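PDB 4XG1: diaminopimelate decarboxylase from Psychromonas ingrahamii, which probably decarboxylates meso-2,6-diaminopimelate to L-lysine with pyridoxal 5'-phosphate as cofactor, the last step of lysine biosynthesis. Local coordinates for residues Ile100-Gly104 and Val105-Glu109; Asn124-Ser127 and Ile128-Tyr132. All coordinates share one frame; numbering follows the deposited sequence.

Contact 1: Ile100-Gly104 and Val105-Glu109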
ATOM      1  N   ILE B 100     -12.308  23.420   5.504  1.00 20.38           N
ATOM      2  CA  ILE B 100     -11.566  22.197   5.734  1.00 21.67           C
ATOM      3  C   ILE B 100     -11.793  21.748   7.159  1.00 20.89           C
ATOM      4  O   ILE B 100     -11.509  22.502   8.098  1.00 20.00           O
ATOM      5  CB  ILE B 100     -10.055  22.406   5.567  1.00 20.91           C
ATOM      6  CG1 ILE B 100      -9.724  22.473   4.083  1.00 22.51           C
ATOM      7  CG2 ILE B 100      -9.270  21.258   6.195  1.00 22.13           C
ATOM      8  CD1 ILE B 100      -8.253  22.689   3.813  1.00 23.23           C
ATOM      9  N   VAL B 101     -12.223  20.505   7.320  1.00 19.61           N
ATOM     10  CA  VAL B 101     -12.134  19.871   8.634  1.00 20.73           C
ATOM     11  C   VAL B 101     -11.053  18.807   8.614  1.00 19.81           C
ATOM     12  O   VAL B 101     -10.810  18.179   7.599  1.00 19.70           O
ATOM     13  CB  VAL B 101     -13.499  19.332   9.111  1.00 22.24           C
ATOM     14  CG1 VAL B 101     -14.570  20.398   8.871  1.00 23.13           C
ATOM     15  CG2 VAL B 101     -13.899  18.065   8.380  1.00 23.37           C
ATOM     16  N   PHE B 102     -10.367  18.669   9.725  1.00 19.38           N
ATOM     17  CA  PHE B 102      -9.226  17.794   9.897  1.00 18.11           C
ATOM     18  C   PHE B 102      -9.525  16.643  10.877  1.00 18.58           C
ATOM     19  O   PHE B 102      -9.540  16.838  12.049  1.00 18.10           O
ATOM     20  CB  PHE B 102      -8.092  18.667  10.383  1.00 16.89           C
ATOM     21  CG  PHE B 102      -6.742  18.041  10.443  1.00 16.67           C
ATOM     22  CD1 PHE B 102      -6.454  16.793   9.982  1.00 16.53           C
ATOM     23  CD2 PHE B 102      -5.734  18.774  10.948  1.00 16.30           C
ATOM     24  CE1 PHE B 102      -5.203  16.289  10.054  1.00 15.50           C
ATOM     25  CE2 PHE B 102      -4.483  18.273  11.045  1.00 16.98           C
ATOM     26  CZ  PHE B 102      -4.213  17.005  10.587  1.00 16.29           C
ATOM     27  N   SER B 103      -9.718  15.441  10.343  1.00 16.87           N
ATOM     28  CA  SER B 103      -9.884  14.181  11.102  1.00 15.90           C
ATOM     29  C   SER B 103      -8.537  13.487  11.343  1.00 14.08           C
ATOM     30  O   SER B 103      -7.519  13.892  10.796  1.00 14.65           O
ATOM     31  CB  SER B 103     -10.812  13.229  10.349  1.00 15.82           C
ATOM     32  OG  SER B 103     -11.893  13.906   9.698  1.00 16.90           O
ATOM     33  N   GLY B 104      -8.505  12.500  12.220  1.00 13.16           N
ATOM     34  CA  GLY B 104      -7.287  11.709  12.427  1.00 13.14           C
ATOM     35  C   GLY B 104      -6.888  11.490  13.873  1.00 13.49           C
ATOM     36  O   GLY B 104      -6.871  12.415  14.650  1.00 13.55           O
ATOM     37  N   VAL B 105      -6.582  10.247  14.243  1.00 13.87           N
ATOM     38  CA  VAL B 105      -6.230   9.930  15.623  1.00 13.62           C
ATOM     39  C   VAL B 105      -4.826  10.294  15.996  1.00 13.11           C
ATOM     40  O   VAL B 105      -4.481  10.189  17.161  1.00 13.39           O
ATOM     41  CB  VAL B 105      -6.340   8.415  15.963  1.00 14.44           C
ATOM     42  CG1 VAL B 105      -7.766   7.938  15.982  1.00 14.95           C
ATOM     43  CG2 VAL B 105      -5.520   7.559  14.996  1.00 14.99           C
ATOM     44  N   GLY B 106      -3.983  10.633  15.032  1.00 13.11           N
ATOM     45  CA  GLY B 106      -2.542  10.758  15.305  1.00 12.40           C
ATOM     46  C   GLY B 106      -1.952  12.063  14.868  1.00 12.36           C
ATOM     47  O   GLY B 106      -0.782  12.131  14.473  1.00 13.55           O
ATOM     48  N   LYS B 107      -2.729  13.122  14.944  1.00 12.99           N
ATOM     49  CA  LYS B 107      -2.275  14.449  14.466  1.00 14.09           C
ATOM     50  C   LYS B 107      -1.038  14.898  15.237  1.00 15.42           C
ATOM     51  O   LYS B 107      -1.049  14.890  16.467  1.00 16.33           O
ATOM     52  CB  LYS B 107      -3.378  15.479  14.673  1.00 13.75           C
ATOM     53  CG  LYS B 107      -4.689  15.157  13.979  1.00 13.67           C
ATOM     54  CD  LYS B 107      -5.688  16.267  14.189  1.00 13.55           C
ATOM     55  CE  LYS B 107      -7.082  15.921  13.702  1.00 13.84           C
ATOM     56  NZ  LYS B 107      -7.834  15.051  14.648  1.00 14.26           N
ATOM     57  N   THR B 108       0.020  15.274  14.529  1.00 17.08           N
ATOM     58  CA  THR B 108       1.242  15.853  15.168  1.00 18.14           C
ATOM     59  C   THR B 108       1.127  17.362  15.405  1.00 19.69           C
ATOM     60  O   THR B 108       0.273  18.056  14.814  1.00 19.02           O
ATOM     61  CB  THR B 108       2.505  15.669  14.308  1.00 17.10           C
ATOM     62  OG1 THR B 108       2.403  16.464  13.115  1.00 16.68           O
ATOM     63  CG2 THR B 108       2.695  14.249  13.961  1.00 16.87           C
ATOM     64  N   GLU B 109       1.977  17.859  16.288  1.00 23.50           N
ATOM     65  CA  GLU B 109       1.969  19.295  16.622  1.00 27.11           C
ATOM     66  C   GLU B 109       2.230  20.117  15.372  1.00 25.06           C
ATOM     67  O   GLU B 109       1.559  21.128  15.124  1.00 23.06           O
ATOM     68  CB  GLU B 109       3.016  19.611  17.695  1.00 32.31           C
ATOM     69  CG  GLU B 109       2.695  18.981  19.039  1.00 38.59           C
ATOM     70  CD  GLU B 109       3.788  19.173  20.062  1.00 46.55           C
ATOM     71  OE1 GLU B 109       4.024  20.337  20.498  1.00 57.96           O
ATOM     72  OE2 GLU B 109       4.416  18.146  20.427  1.00 48.60           O
TER

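Contact 2: Asn124-Ser127 and Ile128-Tyr132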
ATOM      1  N   ASN B 124     -11.576  17.593  14.143  1.00 21.53           N
ATOM      2  CA  ASN B 124     -12.374  16.508  14.677  1.00 19.63           C
ATOM      3  C   ASN B 124     -11.489  15.673  15.587  1.00 18.59           C
ATOM      4  O   ASN B 124     -10.702  14.859  15.113  1.00 19.38           O
ATOM      5  CB  ASN B 124     -12.937  15.669  13.539  1.00 20.65           C
ATOM      6  CG  ASN B 124     -13.972  16.418  12.725  1.00 22.49           C
ATOM      7  OD1 ASN B 124     -14.615  17.344  13.235  1.00 27.14           O
ATOM      8  ND2 ASN B 124     -14.138  16.050  11.449  1.00 22.49           N
ATOM      9  N   VAL B 125     -11.620  15.880  16.898  1.00 17.56           N
ATOM     10  CA  VAL B 125     -10.724  15.289  17.897  1.00 16.22           C
ATOM     11  C   VAL B 125     -11.143  13.872  18.311  1.00 15.35           C
ATOM     12  O   VAL B 125     -12.333  13.584  18.499  1.00 14.23           O
ATOM     13  CB  VAL B 125     -10.635  16.170  19.170  1.00 16.69           C
ATOM     14  CG1 VAL B 125      -9.759  15.540  20.247  1.00 16.65           C
ATOM     15  CG2 VAL B 125     -10.099  17.538  18.825  1.00 17.23           C
ATOM     16  N   GLU B 126     -10.135  13.025  18.513  1.00 15.08           N
ATOM     17  CA  GLU B 126     -10.314  11.584  18.734  1.00 15.80           C
ATOM     18  C   GLU B 126      -9.746  11.064  20.060  1.00 16.16           C
ATOM     19  O   GLU B 126      -9.951   9.929  20.405  1.00 15.55           O
ATOM     20  CB  GLU B 126      -9.618  10.820  17.593  1.00 15.72           C
ATOM     21  CG  GLU B 126     -10.129  11.246  16.218  1.00 15.93           C
ATOM     22  CD  GLU B 126     -10.501  10.089  15.297  1.00 15.50           C
ATOM     23  OE1 GLU B 126     -10.690   8.967  15.814  1.00 14.34           O
ATOM     24  OE2 GLU B 126     -10.614  10.329  14.060  1.00 14.80           O
ATOM     25  N   SER B 127      -9.031  11.892  20.800  1.00 17.63           N
ATOM     26  CA  SER B 127      -8.608  11.488  22.105  1.00 19.15           C
ATOM     27  C   SER B 127      -8.508  12.680  23.030  1.00 21.49           C
ATOM     28  O   SER B 127      -8.523  13.843  22.585  1.00 23.70           O
ATOM     29  CB  SER B 127      -7.279  10.781  22.035  1.00 18.39           C
ATOM     30  OG  SER B 127      -6.233  11.720  21.867  1.00 19.11           O
ATOM     31  N   ILE B 128      -8.400  12.373  24.317  1.00 22.08           N
ATOM     32  CA  ILE B 128      -8.251  13.372  25.341  1.00 24.69           C
ATOM     33  C   ILE B 128      -6.862  13.951  25.217  1.00 23.72           C
ATOM     34  O   ILE B 128      -6.705  15.187  25.161  1.00 24.62           O
ATOM     35  CB  ILE B 128      -8.448  12.774  26.745  1.00 25.68           C
ATOM     36  CG1 ILE B 128      -9.917  12.424  26.967  1.00 27.10           C
ATOM     37  CG2 ILE B 128      -8.012  13.766  27.806  1.00 26.87           C
ATOM     38  CD1 ILE B 128     -10.137  11.463  28.140  1.00 27.25           C
ATOM     39  N   SER B 129      -5.862  13.070  25.156  1.00 21.81           N
ATOM     40  CA  SER B 129      -4.490  13.518  24.931  1.00 21.58           C
ATOM     41  C   SER B 129      -4.399  14.548  23.816  1.00 22.37           C
ATOM     42  O   SER B 129      -3.606  15.481  23.891  1.00 22.92           O
ATOM     43  CB  SER B 129      -3.604  12.363  24.572  1.00 21.69           C
ATOM     44  OG  SER B 129      -2.880  11.900  25.682  1.00 21.71           O
ATOM     45  N   GLU B 130      -5.229  14.384  22.784  1.00 22.34           N
ATOM     46  CA  GLU B 130      -5.157  15.226  21.585  1.00 22.94           C
ATOM     47  C   GLU B 130      -5.676  16.632  21.874  1.00 22.95           C
ATOM     48  O   GLU B 130      -5.101  17.609  21.387  1.00 22.10           O
ATOM     49  CB  GLU B 130      -5.942  14.597  20.409  1.00 21.44           C
ATOM     50  CG  GLU B 130      -5.899  15.382  19.094  1.00 19.95           C
ATOM     51  CD  GLU B 130      -6.970  14.947  18.089  1.00 20.60           C
ATOM     52  OE1 GLU B 130      -7.486  13.785  18.161  1.00 20.74           O
ATOM     53  OE2 GLU B 130      -7.259  15.729  17.160  1.00 21.25           O
ATOM     54  N   LEU B 131      -6.762  16.719  22.652  1.00 24.24           N
ATOM     55  CA  LEU B 131      -7.239  18.003  23.157  1.00 23.18           C
ATOM     56  C   LEU B 131      -6.100  18.802  23.781  1.00 23.01           C
ATOM     57  O   LEU B 131      -5.932  19.958  23.485  1.00 22.79           O
ATOM     58  CB  LEU B 131      -8.335  17.826  24.183  1.00 21.79           C
ATOM     59  CG  LEU B 131      -9.714  17.460  23.682  1.00 20.73           C
ATOM     60  CD1 LEU B 131     -10.598  17.219  24.883  1.00 21.44           C
ATOM     61  CD2 LEU B 131     -10.360  18.494  22.812  1.00 20.29           C
ATOM     62  N   TYR B 132      -5.327  18.187  24.649  1.00 26.23           N
ATOM     63  CA  TYR B 132      -4.265  18.921  25.332  1.00 30.92           C
ATOM     64  C   TYR B 132      -3.234  19.383  24.335  1.00 32.56           C
ATOM     65  O   TYR B 132      -2.680  20.468  24.469  1.00 39.73           O
ATOM     66  CB  TYR B 132      -3.625  18.078  26.461  1.00 34.60           C
ATOM     67  CG  TYR B 132      -4.595  17.823  27.626  1.00 42.78           C
ATOM     68  CD1 TYR B 132      -5.133  18.892  28.359  1.00 47.79           C
ATOM     69  CD2 TYR B 132      -4.999  16.526  27.974  1.00 47.96           C
ATOM     70  CE1 TYR B 132      -6.034  18.679  29.396  1.00 50.26           C
ATOM     71  CE2 TYR B 132      -5.903  16.307  29.015  1.00 50.83           C
ATOM     72  CZ  TYR B 132      -6.417  17.391  29.715  1.00 53.98           C
ATOM     73  OH  TYR B 132      -7.292  17.192  30.749  1.00 55.14           O
TER
HETATM   74  O   HOH W   1      -6.285  11.617  19.012  1.00  7.34           O

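Contact 1: Ile100-Gly104 and Val105-Glu109
One face of the Phe102 ring is covered by the aliphatic chain of Lys107, whose CD sits over the ring centre, 3.8 Å above the plane, as a CH-pi contact. CG and CE lie to either side of it along the chain: Lys107 CG is 3.9 Å from Phe102 CZ, and Lys107 CE is 3.9 Å from Phe102 CD1. The lysine chain runs back across the ring, antiparallel to the phenylalanine side chain, and the ring also packs against Ile81 and helix 109-117. Beyond CE the lysine turns (chi4 79°), lifting NZ away from the ring plane, where NZ donates to Gly104 O at 2.8 Å, in the carbonyl plane on a lone pair (C=O...N angle 136°). The stretch is the beta-alpha loop at the C-terminal end of strand 100-102 in the TIM barrel, so the bend lies close to the cofactor: Ser103, bonded by OG to Asp80, touches the bound pyridoxal-phosphate–lysine adduct. Gly104 allows this bend, since at its backbone angles a side chain would collide with the carbonyl O of Ser103. The buried ammonium group also forms a salt bridge with the Glu130 carboxylate, and Asn124 O is a probable further acceptor, which would bring the oxygens gripping NZ to three. A methionine in place of Lys107 would probably leave Glu130 without its charge mate and Gly104 O without this donor. Farther along, Thr108 N-caps helix 109-117.

Contact 2: Asn124-Ser127 and Ile128-Tyr132
Glu130 reaches back from the first turn of its helix to accept the backbone N-H of Glu126 at OE1, 2.8 Å from N and nearly straight (166°), although the donor comes in 43° out of the carboxylate plane. A water also donates to Glu130 OE1 at 2.6 Å and accepts from Ser127 OG at 2.9 Å, closing a bridge between the two side chains. In the other direction Glu130 N donates to Ser127 OG (3.0 Å), the N-cap bond; chi1 of 77° tucks the hydroxyl between the serine's own N and C, facing the helix start. Ser127 O takes weak bonds from Glu130 N and Leu131 N. The second carboxylate oxygen, OE2, is held by Lys107, while Glu126 turns its own carboxylate away to Arg150 and Gly173 N. Val125 CG1 touches both Glu130 and Leu131, 3.5 Å from Glu130 OE1 and 3.9 Å from Leu131 CG. Lys294 of the second subunit donates to Glu126 O. This is a serine N-cap whose N3 glutamate accepts the N-H of the residue before the cap, and it starts the helix of the beta-alpha-beta unit 122-152 in the barrel.

In the fold
Both contacts follow neighbouring parallel strands of the TIM barrel, 100-102 and 122-125, as each leads into its next helix, and both reach the second subunit. Contact 1 is a loop folded on itself by one lysine lying on an aromatic face; contact 2 is a helix start set by a serine side-chain N-cap, a carboxylate and a water. They meet through the buried ion pair, Lys107 supplied by the first and Glu130 by the second, and, separately, through Val105 packed on Glu126. Contact 1 lies nearer the middle, about 16 Å against 23 Å from contact centre to chain centre, and touches the cofactor adduct through Ser103; its touching residues are all buried, whereas Ile128 and Ser129 are partly exposed.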